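Local coordinates for protein CDP-glucose 4,6-dehydratase (Salmonella enterica subsp. enterica serovar Typhi, PDB 1WVG) that catalyses the NAD-dependent dehydration of CDP-D-glucose to CDP-4-dehydro-6-deoxy-D-glucose, a step toward CDP-3,6-dideoxy-D-mannose for the lipopolysaccharide O-antigen, at residues A88-L92 with V93-Y97; T271-F274 with I275-M279; T325-R328 with I329-H333. All coordinates share one frame; numbering follows the deposited sequence.

Interaction 1 (A88-L92 with V93-Y97); sequences AAQPL and VRLSY. With APR (adenosine-5-diphosphoribose), chain C; CXY (cytidine-5'-diphospho-beta-D-xylose), chain D.
One face of the Q90 carboxamide carries the isobutyl end of L95, S96 CB approaches near the plane at the NE2 edge, and the backbone of L92 binds both polar ends. The Q90 and L95 side chains cross at a slant, and CD2 and CG of L95 settle over the face, CD2 3.7 Å from Q90 OE1. Within the plane of the amide, Q90 NE2 donates to L92 O at 2.9 Å in an almost straight bond (175°) on a lone pair of that carbonyl. The other end of the amide, Q90 OE1, accepts from L92 N at 2.8 Å, this donor standing 32° out of the carbonyl plane. One side chain thus grips both polar backbone atoms of a single residue, which fixes the rotation of its amide; T103 takes a further bond from NE2. The bend at chi2 (-51°) folds the glutamine back over its own loop. The flat ring of Y97 has R94 CA in plane at its edge, and its OH reaches the backbone of H298.

This is the loop that follows strand 83-86 of the Rossmann fold and runs into helix 93-98. L92 is the N-cap, and its carbonyl also receives S96 N at 3.0 Å in the first helical turn, two donors therefore sharing one oxygen. L92 CB also rests against L95 CB.

The same loop runs past both bound nucleotides. A89 N donates to O4' of adenosine diphosphoribose at 3.2 Å, and the CB of A88 approaches N3 of its adenine. P91 lies between the ligands: its CG is 3.4 Å from the bridging O3A of adenosine diphosphoribose, whereas its carbonyl O accepts O3' of CDP-xylose at 2.7 Å. V93 CG2 comes to 3.7 Å from O2B of CDP-xylose, and the guanidinium of R94 pairs with D205.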
loop_
_atom_site.group_PDB
_atom_site.type_symbol
_atom_site.label_atom_id
_atom_site.label_comp_id
_atom_site.label_asym_id
_atom_site.label_seq_id
_atom_site.Cartn_x
_atom_site.Cartn_y
_atom_site.Cartn_z
ATOM N N ALA A 88 1.208 23.460 -22.162
ATOM C CA ALA A 88 2.540 23.686 -22.684
ATOM C C ALA A 88 3.526 22.780 -21.983
ATOM O O ALA A 88 3.505 22.712 -20.757
ATOM C CB ALA A 88 2.952 25.137 -22.483
ATOM N N ALA A 89 4.376 22.087 -22.727
ATOM C CA ALA A 89 5.362 21.209 -22.125
ATOM C C ALA A 89 6.326 20.690 -23.198
ATOM O O ALA A 89 6.016 20.748 -24.400
ATOM C CB ALA A 89 4.657 19.991 -21.526
ATOM N N GLN A 90 7.488 20.210 -22.698
ATOM C CA GLN A 90 8.519 19.505 -23.422
ATOM C C GLN A 90 7.965 18.089 -23.154
ATOM O O GLN A 90 8.111 17.563 -22.021
ATOM C CB GLN A 90 9.884 19.773 -22.759
ATOM C CG GLN A 90 11.065 19.122 -23.513
ATOM C CD GLN A 90 10.869 17.636 -23.827
ATOM O OE1 GLN A 90 10.210 17.313 -24.800
ATOM N NE2 GLN A 90 11.460 16.707 -23.061
ATOM N N PRO A 91 7.178 17.519 -24.116
ATOM C CA PRO A 91 6.519 16.251 -23.838
ATOM C C PRO A 91 7.260 14.966 -24.202
ATOM O O PRO A 91 6.703 13.880 -24.053
ATOM C CB PRO A 91 5.271 16.315 -24.707
ATOM C CG PRO A 91 5.727 16.994 -25.970
ATOM C CD PRO A 91 6.865 17.899 -25.533
ATOM N N LEU A 92 8.505 15.041 -24.681
ATOM C CA LEU A 92 9.196 13.819 -25.089
ATOM C C LEU A 92 10.225 13.183 -24.162
ATOM O O LEU A 92 11.082 13.844 -23.560
ATOM C CB LEU A 92 9.715 13.936 -26.538
ATOM C CG LEU A 92 8.816 14.771 -27.425
ATOM C CD1 LEU A 92 9.630 15.166 -28.655
ATOM C CD2 LEU A 92 7.577 14.014 -27.862
ATOM N N VAL A 93 10.142 11.843 -24.122
ATOM C CA VAL A 93 10.995 10.992 -23.300
ATOM C C VAL A 93 12.508 11.010 -23.609
ATOM O O VAL A 93 13.330 11.387 -22.769
ATOM C CB VAL A 93 10.450 9.551 -23.184
ATOM C CG1 VAL A 93 11.442 8.688 -22.407
ATOM C CG2 VAL A 93 9.106 9.497 -22.447
ATOM N N ARG A 94 12.856 10.526 -24.806
ATOM C CA ARG A 94 14.252 10.437 -25.237
ATOM C C ARG A 94 14.915 11.792 -25.180
ATOM O O ARG A 94 16.034 11.914 -24.712
ATOM C CB ARG A 94 14.448 9.694 -26.564
ATOM C CG ARG A 94 13.551 8.456 -26.726
ATOM C CD ARG A 94 14.086 7.366 -27.656
ATOM N NE ARG A 94 14.180 7.715 -29.071
ATOM C CZ ARG A 94 15.181 7.295 -29.838
ATOM N NH1 ARG A 94 16.156 6.541 -29.347
ATOM N NH2 ARG A 94 15.216 7.628 -31.126
ATOM N N LEU A 95 14.178 12.814 -25.628
ATOM C CA LEU A 95 14.658 14.180 -25.550
ATOM C C LEU A 95 14.950 14.608 -24.110
ATOM O O LEU A 95 15.978 15.246 -23.845
ATOM C CB LEU A 95 13.712 15.167 -26.254
ATOM C CG LEU A 95 14.141 16.601 -26.012
ATOM C CD1 LEU A 95 15.610 16.749 -26.403
ATOM C CD2 LEU A 95 13.287 17.523 -26.874
ATOM N N SER A 96 14.052 14.243 -23.165
ATOM C CA SER A 96 14.226 14.611 -21.770
ATOM C C SER A 96 15.524 14.089 -21.255
ATOM O O SER A 96 16.181 14.630 -20.382
ATOM C CB SER A 96 13.100 14.059 -20.907
ATOM O OG SER A 96 13.232 12.662 -20.748
ATOM N N TYR A 97 15.922 12.971 -21.774
ATOM C CA TYR A 97 17.189 12.460 -21.330
ATOM C C TYR A 97 18.315 13.387 -21.793
ATOM O O TYR A 97 19.304 13.598 -21.098
ATOM C CB TYR A 97 17.411 11.064 -21.944
ATOM C CG TYR A 97 16.739 9.901 -21.199
ATOM C CD1 TYR A 97 15.730 9.157 -21.814
ATOM C CD2 TYR A 97 17.142 9.509 -19.918
ATOM C CE1 TYR A 97 15.152 8.055 -21.171
ATOM C CE2 TYR A 97 16.573 8.419 -19.251
ATOM C CZ TYR A 97 15.571 7.690 -19.891
ATOM O OH TYR A 97 14.988 6.628 -19.268
HETATM N N1 APR C . 6.740 27.799 -23.234
HETATM C C2 APR C . 5.545 27.763 -23.870
HETATM N N3 APR C . 5.033 26.807 -24.585
HETATM C C4 APR C . 5.842 25.728 -24.630
HETATM C C5 APR C . 7.056 25.582 -24.035
HETATM C C6 APR C . 7.545 26.704 -23.300
HETATM N N6 APR C . 8.693 26.775 -22.604
HETATM N N7 APR C . 7.578 24.320 -24.290
HETATM C C8 APR C . 6.668 23.735 -25.053
HETATM N N9 APR C . 5.599 24.545 -25.286
HETATM C "C1'" APR C . 4.408 24.291 -26.079
HETATM C "C2'" APR C . 4.756 24.072 -27.525
HETATM O "O2'" APR C . 5.060 25.325 -28.154
HETATM C "C3'" APR C . 3.436 23.460 -27.997
HETATM O "O3'" APR C . 2.344 24.366 -28.216
HETATM O "O4'" APR C . 3.861 23.072 -25.689
HETATM C "C4'" APR C . 3.146 22.519 -26.796
HETATM C "C5'" APR C . 3.690 21.129 -26.938
HETATM O "O5'" APR C . 2.928 20.473 -27.981
HETATM P PA APR C . 3.440 19.094 -28.681
HETATM O O1A APR C . 4.957 18.966 -28.692
HETATM O O2A APR C . 2.605 18.877 -29.964
HETATM O O3A APR C . 2.958 18.030 -27.624
HETATM P PB APR C . 1.441 17.493 -27.386
HETATM O O1B APR C . 1.422 16.067 -27.881
HETATM O O2B APR C . 0.399 18.477 -27.884
HETATM O O5D APR C . 1.372 17.612 -25.799
HETATM C C5D APR C . 0.424 18.533 -25.235
HETATM O O4D APR C . -0.239 17.030 -23.376
HETATM O O1D APR C . 0.602 14.849 -23.279
HETATM C C1D APR C . 0.689 16.199 -22.740
HETATM O O2D APR C . 3.015 16.572 -22.063
HETATM C C2D APR C . 2.037 16.776 -23.101
HETATM O O3D APR C . 1.748 18.711 -21.739
HETATM C C3D APR C . 1.759 18.269 -23.095
HETATM C C4D APR C . 0.394 18.301 -23.741
HETATM O O1B CXY D . 4.781 6.659 -24.617
HETATM P PB CXY D . 5.573 7.808 -25.208
HETATM O O2B CXY D . 7.051 7.748 -24.924
HETATM O "O1'" CXY D . 4.958 9.232 -24.662
HETATM O O3A CXY D . 5.156 7.596 -26.681
HETATM P PA CXY D . 5.999 7.084 -27.998
HETATM O O1A CXY D . 5.035 7.179 -29.126
HETATM O O2A CXY D . 7.233 7.878 -28.180
HETATM O O5D CXY D . 6.376 5.596 -27.574
HETATM C C5D CXY D . 5.343 4.602 -27.620
HETATM C C4D CXY D . 5.987 3.238 -27.557
HETATM O O4D CXY D . 6.350 2.860 -28.908
HETATM C C3D CXY D . 7.231 3.079 -26.683
HETATM O O3D CXY D . 7.378 1.774 -26.016
HETATM C C2D CXY D . 8.296 3.302 -27.772
HETATM O O2D CXY D . 9.528 2.723 -27.333
HETATM C C1D CXY D . 7.698 2.501 -28.907
HETATM N N1 CXY D . 8.257 2.831 -30.221
HETATM C C6 CXY D . 8.135 4.114 -30.730
HETATM C C5 CXY D . 8.597 4.455 -31.907
HETATM C C4 CXY D . 9.280 3.519 -32.732
HETATM N N3 CXY D . 9.362 2.232 -32.175
HETATM C C2 CXY D . 8.886 1.831 -30.938
HETATM N N4 CXY D . 9.775 3.752 -33.829
HETATM O O2 CXY D . 9.017 0.682 -30.500
HETATM C "C1'" CXY D . 3.867 9.708 -25.431
HETATM C "C2'" CXY D . 4.034 11.205 -25.514
HETATM C "C3'" CXY D . 3.981 11.724 -24.090
HETATM C "C4'" CXY D . 2.645 11.358 -23.442
HETATM C "C5'" CXY D . 2.442 9.850 -23.502
HETATM O "O2'" CXY D . 5.309 11.571 -26.085
HETATM O "O3'" CXY D . 4.059 13.161 -24.103
HETATM O "O4'" CXY D . 2.609 11.826 -22.096
HETATM O "O5'" CXY D . 2.570 9.374 -24.846
#

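Interaction 2 (T271-F274 with I275-M279); sequences TVEF and IVDKM. With CXY (cytidine-5'-diphospho-beta-D-xylose), chain D.
From V272 onward the backbone is alpha-helical, with V276 N bonded to V272 O at 2.9 Å, equivalent bonds joining E273 to D277 and F274 to K278, and T271 O accepting I275 N as the first bond from the cap. T271 is the N-cap: its OG1 accepts F274 N at 3.0 Å. The ring of F274 receives I275 CG1 at its edge, in plane, 3.9 Å from CD2. V276 CG1 sits between its own N and carbonyl carbon (chi1 70°), which brings it back tightly against E273 O, three residues earlier, at 3.0 Å.

Helix 272-283 borders the nucleotide-sugar pocket of this short-chain dehydrogenase/reductase. V272 faces the cytidine of CDP-xylose, with CG2 3.5 Å from the ribose O4D and CG1 3.8 Å from the cytosine O2. I275 continues this apolar side, packing on L207, I208 and W232.

Away from the pocket, E273 and D277 run side by side in the same direction, their carboxylate planes turned 63° apart. E273 OE2 and D277 OD2 are only 3.7 Å apart, a proximity of like charges that would probably raise the proton affinity of one of them. D277 OD1 is held by the indole NE1 of W289.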
loop_
_atom_site.group_PDB
_atom_site.type_symbol
_atom_site.label_atom_id
_atom_site.label_comp_id
_atom_site.label_asym_id
_atom_site.label_seq_id
_atom_site.Cartn_x
_atom_site.Cartn_y
_atom_site.Cartn_z
ATOM N N THR A 271 -0.106 -3.858 -27.902
ATOM C CA THR A 271 1.328 -3.660 -28.055
ATOM C C THR A 271 1.626 -2.839 -29.267
ATOM O O THR A 271 0.818 -2.753 -30.198
ATOM C CB THR A 271 2.068 -4.972 -28.426
ATOM O OG1 THR A 271 1.504 -5.550 -29.605
ATOM C CG2 THR A 271 2.096 -5.995 -27.301
ATOM N N VAL A 272 2.862 -2.360 -29.252
ATOM C CA VAL A 272 3.418 -1.630 -30.363
ATOM C C VAL A 272 3.270 -2.452 -31.649
ATOM O O VAL A 272 2.741 -2.017 -32.681
ATOM C CB VAL A 272 4.869 -1.319 -30.035
ATOM C CG1 VAL A 272 5.570 -0.751 -31.254
ATOM C CG2 VAL A 272 4.904 -0.273 -28.911
ATOM N N GLU A 273 3.692 -3.700 -31.569
ATOM C CA GLU A 273 3.614 -4.589 -32.715
ATOM C C GLU A 273 2.226 -4.647 -33.326
ATOM O O GLU A 273 2.013 -4.586 -34.537
ATOM C CB GLU A 273 4.135 -5.982 -32.319
ATOM C CG GLU A 273 3.791 -7.065 -33.357
ATOM C CD GLU A 273 4.673 -8.264 -33.205
ATOM O OE1 GLU A 273 5.140 -8.616 -32.133
ATOM O OE2 GLU A 273 4.872 -8.875 -34.348
ATOM N N PHE A 274 1.244 -4.785 -32.465
ATOM C CA PHE A 274 -0.095 -4.855 -32.972
ATOM C C PHE A 274 -0.411 -3.652 -33.824
ATOM O O PHE A 274 -1.036 -3.692 -34.883
ATOM C CB PHE A 274 -1.054 -4.809 -31.770
ATOM C CG PHE A 274 -2.470 -4.610 -32.237
ATOM C CD1 PHE A 274 -3.285 -5.719 -32.479
ATOM C CD2 PHE A 274 -3.016 -3.340 -32.435
ATOM C CE1 PHE A 274 -4.598 -5.583 -32.936
ATOM C CE2 PHE A 274 -4.318 -3.176 -32.912
ATOM C CZ PHE A 274 -5.108 -4.302 -33.155
ATOM N N ILE A 275 -0.050 -2.517 -33.302
ATOM C CA ILE A 275 -0.357 -1.295 -34.016
ATOM C C ILE A 275 0.338 -1.230 -35.358
ATOM O O ILE A 275 -0.291 -0.973 -36.388
ATOM C CB ILE A 275 -0.065 -0.051 -33.190
ATOM C CG1 ILE A 275 -1.253 0.170 -32.246
ATOM C CG2 ILE A 275 0.079 1.162 -34.109
ATOM C CD1 ILE A 275 -0.795 0.439 -30.824
ATOM N N VAL A 276 1.652 -1.449 -35.329
ATOM C CA VAL A 276 2.381 -1.382 -36.566
ATOM C C VAL A 276 1.834 -2.396 -37.566
ATOM O O VAL A 276 1.662 -2.081 -38.734
ATOM C CB VAL A 276 3.868 -1.502 -36.346
ATOM C CG1 VAL A 276 4.165 -2.928 -35.908
ATOM C CG2 VAL A 276 4.553 -1.226 -37.681
ATOM N N ASP A 277 1.520 -3.615 -37.112
ATOM C CA ASP A 277 0.989 -4.611 -38.028
ATOM C C ASP A 277 -0.306 -4.136 -38.677
ATOM O O ASP A 277 -0.606 -4.269 -39.885
ATOM C CB ASP A 277 0.827 -5.967 -37.311
ATOM C CG ASP A 277 2.080 -6.801 -37.293
ATOM O OD1 ASP A 277 3.091 -6.516 -37.904
ATOM O OD2 ASP A 277 1.999 -7.840 -36.516
ATOM N N LYS A 278 -1.121 -3.541 -37.845
ATOM C CA LYS A 278 -2.399 -3.065 -38.342
ATOM C C LYS A 278 -2.256 -1.917 -39.366
ATOM O O LYS A 278 -2.923 -1.834 -40.432
ATOM C CB LYS A 278 -3.277 -2.702 -37.145
ATOM C CG LYS A 278 -4.735 -2.515 -37.558
ATOM C CD LYS A 278 -5.305 -3.674 -38.374
ATOM C CE LYS A 278 -6.543 -4.314 -37.756
ATOM N NZ LYS A 278 -6.512 -5.786 -37.762
ATOM N N MET A 279 -1.370 -1.007 -38.964
ATOM C CA MET A 279 -1.034 0.160 -39.739
ATOM C C MET A 279 -0.530 -0.287 -41.132
ATOM O O MET A 279 -0.989 0.208 -42.173
ATOM C CB MET A 279 -0.015 1.016 -38.946
ATOM C CG MET A 279 -0.664 1.824 -37.804
ATOM S SD MET A 279 -1.872 3.051 -38.444
ATOM C CE MET A 279 -0.726 4.433 -38.731
HETATM O O1B CXY D . 4.781 6.659 -24.617
HETATM P PB CXY D . 5.573 7.808 -25.208
HETATM O O2B CXY D . 7.051 7.748 -24.924
HETATM O "O1'" CXY D . 4.958 9.232 -24.662
HETATM O O3A CXY D . 5.156 7.596 -26.681
HETATM P PA CXY D . 5.999 7.084 -27.998
HETATM O O1A CXY D . 5.035 7.179 -29.126
HETATM O O2A CXY D . 7.233 7.878 -28.180
HETATM O O5D CXY D . 6.376 5.596 -27.574
HETATM C C5D CXY D . 5.343 4.602 -27.620
HETATM C C4D CXY D . 5.987 3.238 -27.557
HETATM O O4D CXY D . 6.350 2.860 -28.908
HETATM C C3D CXY D . 7.231 3.079 -26.683
HETATM O O3D CXY D . 7.378 1.774 -26.016
HETATM C C2D CXY D . 8.296 3.302 -27.772
HETATM O O2D CXY D . 9.528 2.723 -27.333
HETATM C C1D CXY D . 7.698 2.501 -28.907
HETATM N N1 CXY D . 8.257 2.831 -30.221
HETATM C C6 CXY D . 8.135 4.114 -30.730
HETATM C C5 CXY D . 8.597 4.455 -31.907
HETATM C C4 CXY D . 9.280 3.519 -32.732
HETATM N N3 CXY D . 9.362 2.232 -32.175
HETATM C C2 CXY D . 8.886 1.831 -30.938
HETATM N N4 CXY D . 9.775 3.752 -33.829
HETATM O O2 CXY D . 9.017 0.682 -30.500
HETATM C "C1'" CXY D . 3.867 9.708 -25.431
HETATM C "C2'" CXY D . 4.034 11.205 -25.514
HETATM C "C3'" CXY D . 3.981 11.724 -24.090
HETATM C "C4'" CXY D . 2.645 11.358 -23.442
HETATM C "C5'" CXY D . 2.442 9.850 -23.502
HETATM O "O2'" CXY D . 5.309 11.571 -26.085
HETATM O "O3'" CXY D . 4.059 13.161 -24.103
HETATM O "O4'" CXY D . 2.609 11.826 -22.096
HETATM O "O5'" CXY D . 2.570 9.374 -24.846
#

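Interaction 3 (T325-R328 with I329-H333); sequences TLSR and IVKWH
The side chains of L326 and I329 point roughly the same way, so that a methyl of the leucine fork, L326 CD2, meets the end of the longer isoleucine arm, I329 CD1, at 4.2 Å. Both belong to the buried side of the amphipathic alpha helix 322-337, whose backbone is held here by the usual i to i+4 bonds, such as I329 N to T325 O at 3.0 Å. I329 CG1 lies beside its backbone N (chi1 -72°) and leans back over the preceding turn, 3.6 Å from T325 O. V330 extends the apolar side: its CG2 is set over L326 O at 3.5 Å while its CB lies against S327 O. These chains close over other parts of the fold, L326 and I329 on I197 of the central sheet and on helix 207-216, L326 and V330 on L282 of helix 272-283.

S327 and K331, one turn apart, are turned toward the outer side. The lysine is extended beyond CG, and its final atoms pass the serine hydroxyl, CE and NZ each 3.9 Å from S327 OG, a loose approach. R328 and W332 occupy a third side. The arginine chain is drawn out from CG to NE, carrying its guanidinium to salt bridges and to a cation-pi contact with W320. E349 and D352 join this helix to helix 342-355, while E324 lies on the same helix and binds NE. A chi1 of -166° swings the W332 indole away from R328 toward helix 342-355, where NE1 bonds to S346 OG. W332 and R328 meet near the backbone: W332 N donates to R328 O at 3.0 Å, and W332 CB comes 3.5 Å from that oxygen.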
loop_
_atom_site.group_PDB
_atom_site.type_symbol
_atom_site.label_atom_id
_atom_site.label_comp_id
_atom_site.label_asym_id
_atom_site.label_seq_id
_atom_site.Cartn_x
_atom_site.Cartn_y
_atom_site.Cartn_z
ATOM N N THR A 325 -9.922 4.057 -34.763
ATOM C CA THR A 325 -8.985 5.108 -34.593
ATOM C C THR A 325 -7.857 4.982 -35.651
ATOM O O THR A 325 -7.653 5.890 -36.452
ATOM C CB THR A 325 -8.564 5.090 -33.116
ATOM O OG1 THR A 325 -9.642 5.653 -32.361
ATOM C CG2 THR A 325 -7.258 5.851 -32.890
ATOM N N LEU A 326 -7.148 3.843 -35.726
ATOM C CA LEU A 326 -6.082 3.662 -36.708
ATOM C C LEU A 326 -6.559 3.927 -38.126
ATOM O O LEU A 326 -5.897 4.522 -38.981
ATOM C CB LEU A 326 -5.522 2.242 -36.568
ATOM C CG LEU A 326 -4.692 2.105 -35.302
ATOM C CD1 LEU A 326 -4.056 0.726 -35.286
ATOM C CD2 LEU A 326 -3.606 3.185 -35.232
ATOM N N SER A 327 -7.764 3.497 -38.376
ATOM C CA SER A 327 -8.290 3.706 -39.686
ATOM C C SER A 327 -8.415 5.181 -40.039
ATOM O O SER A 327 -8.027 5.626 -41.118
ATOM C CB SER A 327 -9.593 2.980 -39.823
ATOM O OG SER A 327 -10.188 3.460 -41.005
ATOM N N ARG A 328 -8.943 5.943 -39.093
ATOM C CA ARG A 328 -9.128 7.370 -39.241
ATOM C C ARG A 328 -7.822 8.115 -39.376
ATOM O O ARG A 328 -7.773 9.087 -40.114
ATOM C CB ARG A 328 -9.900 7.956 -38.069
ATOM C CG ARG A 328 -11.390 7.722 -38.213
ATOM C CD ARG A 328 -12.147 8.006 -36.915
ATOM N NE ARG A 328 -13.613 7.943 -37.040
ATOM C CZ ARG A 328 -14.393 8.819 -37.718
ATOM N NH1 ARG A 328 -13.900 9.872 -38.362
ATOM N NH2 ARG A 328 -15.713 8.644 -37.740
ATOM N N ILE A 329 -6.772 7.682 -38.675
ATOM C CA ILE A 329 -5.472 8.361 -38.793
ATOM C C ILE A 329 -4.925 8.265 -40.213
ATOM O O ILE A 329 -4.303 9.193 -40.752
ATOM C CB ILE A 329 -4.448 7.705 -37.885
ATOM C CG1 ILE A 329 -4.796 8.057 -36.463
ATOM C CG2 ILE A 329 -3.018 8.154 -38.113
ATOM C CD1 ILE A 329 -3.825 7.382 -35.501
ATOM N N VAL A 330 -5.144 7.076 -40.782
ATOM C CA VAL A 330 -4.708 6.740 -42.126
ATOM C C VAL A 330 -5.401 7.588 -43.168
ATOM O O VAL A 330 -4.819 8.199 -44.044
ATOM C CB VAL A 330 -5.042 5.299 -42.400
ATOM C CG1 VAL A 330 -5.205 5.148 -43.910
ATOM C CG2 VAL A 330 -3.911 4.414 -41.855
ATOM N N LYS A 331 -6.690 7.608 -43.049
ATOM C CA LYS A 331 -7.483 8.388 -43.924
ATOM C C LYS A 331 -7.016 9.799 -43.863
ATOM O O LYS A 331 -6.811 10.415 -44.896
ATOM C CB LYS A 331 -8.930 8.312 -43.510
ATOM C CG LYS A 331 -9.583 7.139 -44.217
ATOM C CD LYS A 331 -11.026 6.861 -43.833
ATOM C CE LYS A 331 -11.387 5.411 -44.134
ATOM N NZ LYS A 331 -12.702 5.008 -43.579
ATOM N N TRP A 332 -6.852 10.305 -42.653
ATOM C CA TRP A 332 -6.437 11.698 -42.474
ATOM C C TRP A 332 -5.112 11.996 -43.132
ATOM O O TRP A 332 -4.945 12.967 -43.875
ATOM C CB TRP A 332 -6.452 12.180 -40.992
ATOM C CG TRP A 332 -6.358 13.673 -40.729
ATOM C CD1 TRP A 332 -7.373 14.534 -40.325
ATOM C CD2 TRP A 332 -5.177 14.485 -40.804
ATOM N NE1 TRP A 332 -6.903 15.826 -40.127
ATOM C CE2 TRP A 332 -5.551 15.809 -40.415
ATOM C CE3 TRP A 332 -3.861 14.222 -41.183
ATOM C CZ2 TRP A 332 -4.626 16.839 -40.439
ATOM C CZ3 TRP A 332 -2.949 15.249 -41.157
ATOM C CH2 TRP A 332 -3.329 16.534 -40.793
ATOM N N HIS A 333 -4.146 11.155 -42.842
ATOM C CA HIS A 333 -2.832 11.358 -43.387
ATOM C C HIS A 333 -2.809 11.422 -44.914
ATOM O O HIS A 333 -2.184 12.300 -45.518
ATOM C CB HIS A 333 -1.847 10.335 -42.835
ATOM C CG HIS A 333 -0.459 10.835 -42.918
ATOM N ND1 HIS A 333 -0.014 11.840 -42.077
ATOM C CD2 HIS A 333 0.563 10.437 -43.733
ATOM C CE1 HIS A 333 1.272 12.044 -42.397
ATOM N NE2 HIS A 333 1.644 11.207 -43.383
#

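In the fold
All three interactions are local; 1 and 2 are partly buried, 3 mostly buried. Interaction 1 is a loop running into a helix in the Rossmann core, where polar side-chain and backbone bonds shape a surface for both ligands. Interaction 2, about 24 Å away between centres, starts a helix and touches CDP-xylose through a single valine. Interaction 3 contacts neither ligand and combines a buried apolar side, an inter-helix salt-bridged arginine and an exposed lysine. Interactions 2 and 3 pack directly on each other: M279 SD is 3.7 Å from L326 CD2, and I275 and K278 also meet L326. Both their helices rest on helix 207-216, whereas interaction 1 leans on helices 100-121 and 156-175.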